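Local coordinates for protein GCN5-related N-acetyltransferase (Brucella abortus, PDB 7N1L) that probably transfers an acyl group, such as acetyl from acetyl-CoA, to an acceptor substrate, at residues A46-A51 against N143-P148; I90-P95 against Q105-Y110. All blocks are in the same frame, centred on the assembly; numbering follows the deposited sequence.

Contact 2 is nested in the chain between the two halves of contact 1: helix 38-52 comes first, then hairpin strands 84-96 and 101-111, and last strand 137-144 with its following loop. The centres of the two contacts lie about 14 Å apart, and both reach one mixed sheet of this GNAT-type fold, in which strands 101-111 and 137-144 are parallel neighbours. Two bonds tie the contacts together. Tyr-48 OH is 2.7 Å from His-108 ND1, a probable hydrogen bond from helix to sheet, and Asn-143 N lies 2.8 Å from Val-106 O, a probable bond between the parallel strands. Both contacts also touch the second subunit, and strand 137-144 pairs with a strand of that subunit.

Contact 1 of 2, residues A46-A51 against N143-P148; sequences ASYAQA and NAPRVP
This is a small apolar surface contact in which Tyr-48 and Ala-51, on the last turns of helix 38-52, meet Pro-145, Val-147 and Pro-148 in the loop leaving strand 137-144. It buries only 182 Å² over both sides, and the polar atoms of the two segments make no hydrogen bond to one another. The closest approach is between Ala-51 CB and Pro-148 CD, 3.6 Å apart, with Pro-148 CG at 3.9 Å from the same methyl; Ala-51 is poorly ordered, which limits how much can be read from the exact values. The peptide bond before Pro-148 is cis, and the proline ring beyond it points to the helix. Val-147 flanks this pair, its CG1 lying 3.8 Å from Ala-51 O.

In GNAT enzymes the sheet is partly covered by a helix that follows the first strand, and here helix 38-52 meets the end of the outermost strand of its own chain through the loop. That strand does not end the sheet: Asn-143 and Ala-144 pair antiparallel with a strand of the second subunit, and Val-98 of the second subunit packs on Tyr-48.

Tyr-48 is the buried side chain of the contact. With CG anti to the backbone N (chi1 172°), the ring runs out from the helix alongside the loop, crossing Pro-148 at about a right angle. Its CE1 lies 4.1 Å from Pro-148 CG, and its OH has Pro-145 CG at 4.1 Å. The phenol oxygen is hydrogen-bonded to His-108 ND1 of strand 101-111.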
loop_
_atom_site.group_PDB
_atom_site.type_symbol
_atom_site.label_atom_id
_atom_site.label_comp_id
_atom_site.label_asym_id
_atom_site.label_seq_id
_atom_site.Cartn_x
_atom_site.Cartn_y
_atom_site.Cartn_z
ATOM N N ALA A 46 -15.909 -12.923 -3.440
ATOM C CA ALA A 46 -16.509 -13.520 -2.251
ATOM C C ALA A 46 -15.788 -14.806 -1.843
ATOM O O ALA A 46 -15.646 -15.085 -0.651
ATOM C CB ALA A 46 -17.992 -13.768 -2.465
ATOM N N SER A 47 -15.367 -15.626 -2.810
ATOM C CA SER A 47 -14.630 -16.833 -2.453
ATOM C C SER A 47 -13.298 -16.490 -1.789
ATOM O O SER A 47 -12.916 -17.116 -0.794
ATOM C CB SER A 47 -14.384 -17.705 -3.690
ATOM O OG SER A 47 -15.595 -18.147 -4.269
ATOM N N TYR A 48 -12.585 -15.488 -2.315
ATOM C CA TYR A 48 -11.306 -15.103 -1.725
ATOM C C TYR A 48 -11.483 -14.619 -0.298
ATOM O O TYR A 48 -10.724 -15.009 0.595
ATOM C CB TYR A 48 -10.644 -14.029 -2.583
ATOM C CG TYR A 48 -9.398 -13.410 -2.001
ATOM C CD1 TYR A 48 -8.237 -14.150 -1.812
ATOM C CD2 TYR A 48 -9.380 -12.069 -1.647
ATOM C CE1 TYR A 48 -7.084 -13.557 -1.272
ATOM C CE2 TYR A 48 -8.257 -11.480 -1.123
ATOM C CZ TYR A 48 -7.120 -12.215 -0.927
ATOM O OH TYR A 48 -6.019 -11.566 -0.408
ATOM N N ALA A 49 -12.487 -13.774 -0.069
ATOM C CA ALA A 49 -12.747 -13.249 1.264
ATOM C C ALA A 49 -13.114 -14.351 2.251
ATOM O O ALA A 49 -12.865 -14.209 3.453
ATOM C CB ALA A 49 -13.853 -12.193 1.200
ATOM N N GLN A 50 -13.702 -15.453 1.772
ATOM C CA GLN A 50 -14.063 -16.545 2.677
ATOM C C GLN A 50 -12.832 -17.152 3.353
ATOM O O GLN A 50 -12.934 -17.698 4.459
ATOM C CB GLN A 50 -14.858 -17.620 1.926
ATOM N N ALA A 51 -11.664 -17.055 2.717
ATOM C CA ALA A 51 -10.430 -17.462 3.382
ATOM C C ALA A 51 -10.050 -16.483 4.488
ATOM O O ALA A 51 -9.731 -16.893 5.611
ATOM C CB ALA A 51 -9.296 -17.586 2.364
ATOM N N ASN A 143 2.561 -8.367 -1.388
ATOM C CA ASN A 143 2.267 -8.707 -0.000
ATOM C C ASN A 143 1.376 -9.948 0.048
ATOM O O ASN A 143 0.294 -9.965 -0.541
ATOM C CB ASN A 143 1.605 -7.517 0.702
ATOM C CG ASN A 143 2.561 -6.323 0.846
ATOM O OD1 ASN A 143 3.725 -6.495 1.217
ATOM N ND2 ASN A 143 2.090 -5.136 0.500
ATOM N N ALA A 144 1.812 -10.972 0.763
ATOM C CA ALA A 144 1.078 -12.222 0.823
ATOM C C ALA A 144 0.457 -12.400 2.199
ATOM O O ALA A 144 1.187 -12.449 3.206
ATOM C CB ALA A 144 1.992 -13.411 0.503
ATOM N N PRO A 145 -0.863 -12.533 2.298
ATOM C CA PRO A 145 -1.464 -12.805 3.602
ATOM C C PRO A 145 -0.999 -14.152 4.115
ATOM O O PRO A 145 -0.504 -14.992 3.357
ATOM C CB PRO A 145 -2.969 -12.812 3.299
ATOM C CG PRO A 145 -3.048 -13.290 1.871
ATOM C CD PRO A 145 -1.854 -12.638 1.202
ATOM N N ARG A 146 -1.132 -14.345 5.430
ATOM C CA ARG A 146 -0.783 -15.637 6.015
ATOM C C ARG A 146 -1.711 -16.719 5.494
ATOM O O ARG A 146 -1.279 -17.843 5.211
ATOM C CB ARG A 146 -0.838 -15.577 7.540
ATOM C CG ARG A 146 -0.134 -16.740 8.203
ATOM C CD ARG A 146 -0.554 -16.877 9.652
ATOM N NE ARG A 146 -2.005 -17.002 9.744
ATOM C CZ ARG A 146 -2.651 -18.156 9.876
ATOM N NH1 ARG A 146 -1.999 -19.307 9.986
ATOM N NH2 ARG A 146 -3.983 -18.158 9.892
ATOM N N VAL A 147 -2.998 -16.406 5.429
ATOM C CA VAL A 147 -4.014 -17.273 4.853
ATOM C C VAL A 147 -4.760 -16.420 3.840
ATOM O O VAL A 147 -5.045 -15.248 4.125
ATOM C CB VAL A 147 -4.950 -17.821 5.943
ATOM C CG1 VAL A 147 -6.259 -18.303 5.353
ATOM C CG2 VAL A 147 -4.272 -18.934 6.703
ATOM N N PRO A 148 -5.079 -16.936 2.640
ATOM C CA PRO A 148 -4.654 -18.228 2.101
ATOM C C PRO A 148 -3.192 -18.205 1.631
ATOM O O PRO A 148 -2.702 -17.163 1.208
ATOM C CB PRO A 148 -5.608 -18.439 0.919
ATOM C CG PRO A 148 -5.970 -17.058 0.491
ATOM C CD PRO A 148 -5.987 -16.218 1.725
#

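Contact 2 of 2, residues I90-P95 against Q105-Y110; sequences IFYDLP and QVDHIY
Gln-105, within strand 101-111, pairs with Tyr-92 in the antiparallel hairpin that this strand forms with strand 84-96 at the middle of the GNAT sheet. Two backbone bonds join the pair, Tyr-92 N to Gln-105 O at 2.8 Å and Gln-105 N to Tyr-92 O at 2.9 Å. The Gln-105 side chain runs extended (chi1 178°), bringing OE1 against Leu-94 CD1. Its NE2 donates to both carboxylate oxygens of Asp-107, OD1 at 3.3 Å and OD2 at 3.2 Å, each using its syn lone pair. The same NE2 also bonds to OE1 of Gln-105 of the second subunit.

Val-106 turns to the other face, where its CG2 packs against Phe-91 CB. Leu-128 of helix 120-129 touches both residues.

At Asp-107 the register slips: the nearest CA pairs are Phe-91 with Val-106 and Ile-90 with His-108, so one residue is extra. Its backbone angles (phi -111°, psi -13°) also leave the extended range, consistent with the beta bulge known in this strand of GNAT enzymes. Instead of bonding directly to Ile-90 O, Asp-107 N donates to a water at 2.8 Å; that water also sits by Ile-90 O, but so close that this second link is doubtful. The carboxylate end of Asp-107 approaches strand 84-96, with OD2 lying 3.4 Å from Tyr-92 CE2 at the ring edge, while OD1 accepts from Asn-143 ND2.

His-108 O takes a bond from Ile-90 N at 3.0 Å. Its ring has ND1 bonded to Tyr-48, and on the opposite strand Ile-90 CD1 lies 4.1 Å from His-108 CB.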
loop_
_atom_site.group_PDB
_atom_site.type_symbol
_atom_site.label_atom_id
_atom_site.label_comp_id
_atom_site.label_asym_id
_atom_site.label_seq_id
_atom_site.Cartn_x
_atom_site.Cartn_y
_atom_site.Cartn_z
ATOM N N ILE A 90 -5.566 -7.621 -7.432
ATOM C CA ILE A 90 -5.851 -6.237 -7.058
ATOM C C ILE A 90 -4.533 -5.531 -6.781
ATOM O O ILE A 90 -3.708 -6.032 -6.005
ATOM C CB ILE A 90 -6.765 -6.179 -5.820
ATOM C CG1 ILE A 90 -8.112 -6.855 -6.108
ATOM C CG2 ILE A 90 -6.986 -4.725 -5.371
ATOM C CD1 ILE A 90 -8.957 -7.100 -4.844
ATOM N N PHE A 91 -4.328 -4.363 -7.398
ATOM C CA PHE A 91 -3.063 -3.654 -7.257
ATOM C C PHE A 91 -3.276 -2.158 -7.160
ATOM O O PHE A 91 -4.266 -1.618 -7.658
ATOM C CB PHE A 91 -2.122 -3.942 -8.424
ATOM C CG PHE A 91 -2.589 -3.420 -9.748
ATOM C CD1 PHE A 91 -3.510 -4.141 -10.508
ATOM C CD2 PHE A 91 -2.056 -2.258 -10.285
ATOM C CE1 PHE A 91 -3.917 -3.680 -11.765
ATOM C CE2 PHE A 91 -2.462 -1.791 -11.532
ATOM C CZ PHE A 91 -3.389 -2.506 -12.267
ATOM N N TYR A 92 -2.280 -1.486 -6.572
ATOM C CA TYR A 92 -2.292 -0.044 -6.414
ATOM C C TYR A 92 -1.113 0.545 -7.166
ATOM O O TYR A 92 -0.004 0.014 -7.110
ATOM C CB TYR A 92 -2.246 0.353 -4.933
ATOM C CG TYR A 92 -3.217 -0.471 -4.134
ATOM C CD1 TYR A 92 -4.572 -0.385 -4.375
ATOM C CD2 TYR A 92 -2.793 -1.270 -3.105
ATOM C CE1 TYR A 92 -5.475 -1.143 -3.683
ATOM C CE2 TYR A 92 -3.696 -2.019 -2.387
ATOM C CZ TYR A 92 -5.043 -1.955 -2.691
ATOM O OH TYR A 92 -5.979 -2.687 -1.973
ATOM N N ASP A 93 -1.360 1.615 -7.897
ATOM C CA ASP A 93 -0.307 2.380 -8.563
ATOM C C ASP A 93 -0.005 3.555 -7.624
ATOM O O ASP A 93 -0.755 4.532 -7.580
ATOM C CB ASP A 93 -0.754 2.847 -9.947
ATOM C CG ASP A 93 0.361 3.568 -10.725
ATOM O OD1 ASP A 93 1.349 4.007 -10.100
ATOM O OD2 ASP A 93 0.233 3.768 -11.956
ATOM N N LEU A 94 1.056 3.438 -6.858
ATOM C CA LEU A 94 1.332 4.342 -5.744
ATOM C C LEU A 94 2.572 5.192 -5.983
ATOM O O LEU A 94 3.500 4.770 -6.675
ATOM C CB LEU A 94 1.518 3.579 -4.430
ATOM C CG LEU A 94 0.300 2.850 -3.894
ATOM C CD1 LEU A 94 0.663 2.053 -2.665
ATOM C CD2 LEU A 94 -0.819 3.841 -3.586
ATOM N N PRO A 95 2.626 6.398 -5.424
ATOM C CA PRO A 95 3.867 7.168 -5.510
ATOM C C PRO A 95 4.951 6.472 -4.709
ATOM O O PRO A 95 4.670 5.770 -3.738
ATOM C CB PRO A 95 3.490 8.531 -4.914
ATOM C CG PRO A 95 2.346 8.245 -4.008
ATOM C CD PRO A 95 1.570 7.135 -4.701
ATOM N N GLN A 105 1.675 -2.111 -6.016
ATOM C CA GLN A 105 1.549 -2.858 -4.769
ATOM C C GLN A 105 0.375 -3.813 -4.893
ATOM O O GLN A 105 -0.731 -3.386 -5.239
ATOM C CB GLN A 105 1.362 -1.930 -3.569
ATOM C CG GLN A 105 1.162 -2.663 -2.220
ATOM C CD GLN A 105 0.986 -1.690 -1.047
ATOM O OE1 GLN A 105 1.660 -0.678 -0.993
ATOM N NE2 GLN A 105 0.075 -1.993 -0.127
ATOM N N VAL A 106 0.645 -5.104 -4.673
ATOM C CA VAL A 106 -0.350 -6.173 -4.724
ATOM C C VAL A 106 -0.554 -6.711 -3.315
ATOM O O VAL A 106 0.388 -7.225 -2.698
ATOM C CB VAL A 106 0.089 -7.320 -5.648
ATOM C CG1 VAL A 106 -0.897 -8.480 -5.540
ATOM C CG2 VAL A 106 0.239 -6.852 -7.076
ATOM N N ASP A 107 -1.784 -6.672 -2.838
ATOM C CA ASP A 107 -2.139 -7.266 -1.559
ATOM C C ASP A 107 -3.027 -8.487 -1.711
ATOM O O ASP A 107 -3.272 -9.180 -0.723
ATOM C CB ASP A 107 -2.855 -6.232 -0.666
ATOM C CG ASP A 107 -1.944 -5.057 -0.248
ATOM O OD1 ASP A 107 -0.717 -5.165 -0.327
ATOM O OD2 ASP A 107 -2.469 -3.999 0.119
ATOM N N HIS A 108 -3.589 -8.715 -2.894
ATOM C CA HIS A 108 -4.607 -9.741 -3.046
ATOM C C HIS A 108 -4.519 -10.371 -4.423
ATOM O O HIS A 108 -4.620 -9.679 -5.442
ATOM C CB HIS A 108 -6.007 -9.148 -2.843
ATOM C CG HIS A 108 -6.149 -8.335 -1.595
ATOM N ND1 HIS A 108 -6.248 -8.907 -0.343
ATOM C CD2 HIS A 108 -6.190 -6.994 -1.404
ATOM C CE1 HIS A 108 -6.367 -7.951 0.563
ATOM N NE2 HIS A 108 -6.324 -6.785 -0.053
ATOM N N ILE A 109 -4.408 -11.694 -4.436
ATOM C CA ILE A 109 -4.434 -12.478 -5.658
ATOM C C ILE A 109 -5.280 -13.699 -5.366
ATOM O O ILE A 109 -5.343 -14.161 -4.223
ATOM C CB ILE A 109 -3.017 -12.855 -6.130
ATOM C CG1 ILE A 109 -3.059 -13.394 -7.561
ATOM C CG2 ILE A 109 -2.313 -13.798 -5.113
ATOM C CD1 ILE A 109 -1.731 -13.283 -8.273
ATOM N N TYR A 110 -6.011 -14.166 -6.385
ATOM C CA TYR A 110 -6.901 -15.303 -6.196
ATOM C C TYR A 110 -7.205 -15.961 -7.534
ATOM O O TYR A 110 -7.548 -15.278 -8.507
ATOM C CB TYR A 110 -8.206 -14.876 -5.528
ATOM C CG TYR A 110 -9.128 -16.031 -5.249
ATOM C CD1 TYR A 110 -8.846 -16.908 -4.236
ATOM C CD2 TYR A 110 -10.282 -16.244 -5.995
ATOM C CE1 TYR A 110 -9.663 -17.977 -3.966
ATOM C CE2 TYR A 110 -11.128 -17.300 -5.719
ATOM C CZ TYR A 110 -10.804 -18.163 -4.696
ATOM O OH TYR A 110 -11.586 -19.247 -4.385
HETATM O O HOH W 1 -3.687 -4.896 -3.775
HETATM O O HOH W 2 -5.167 -3.687 0.099
#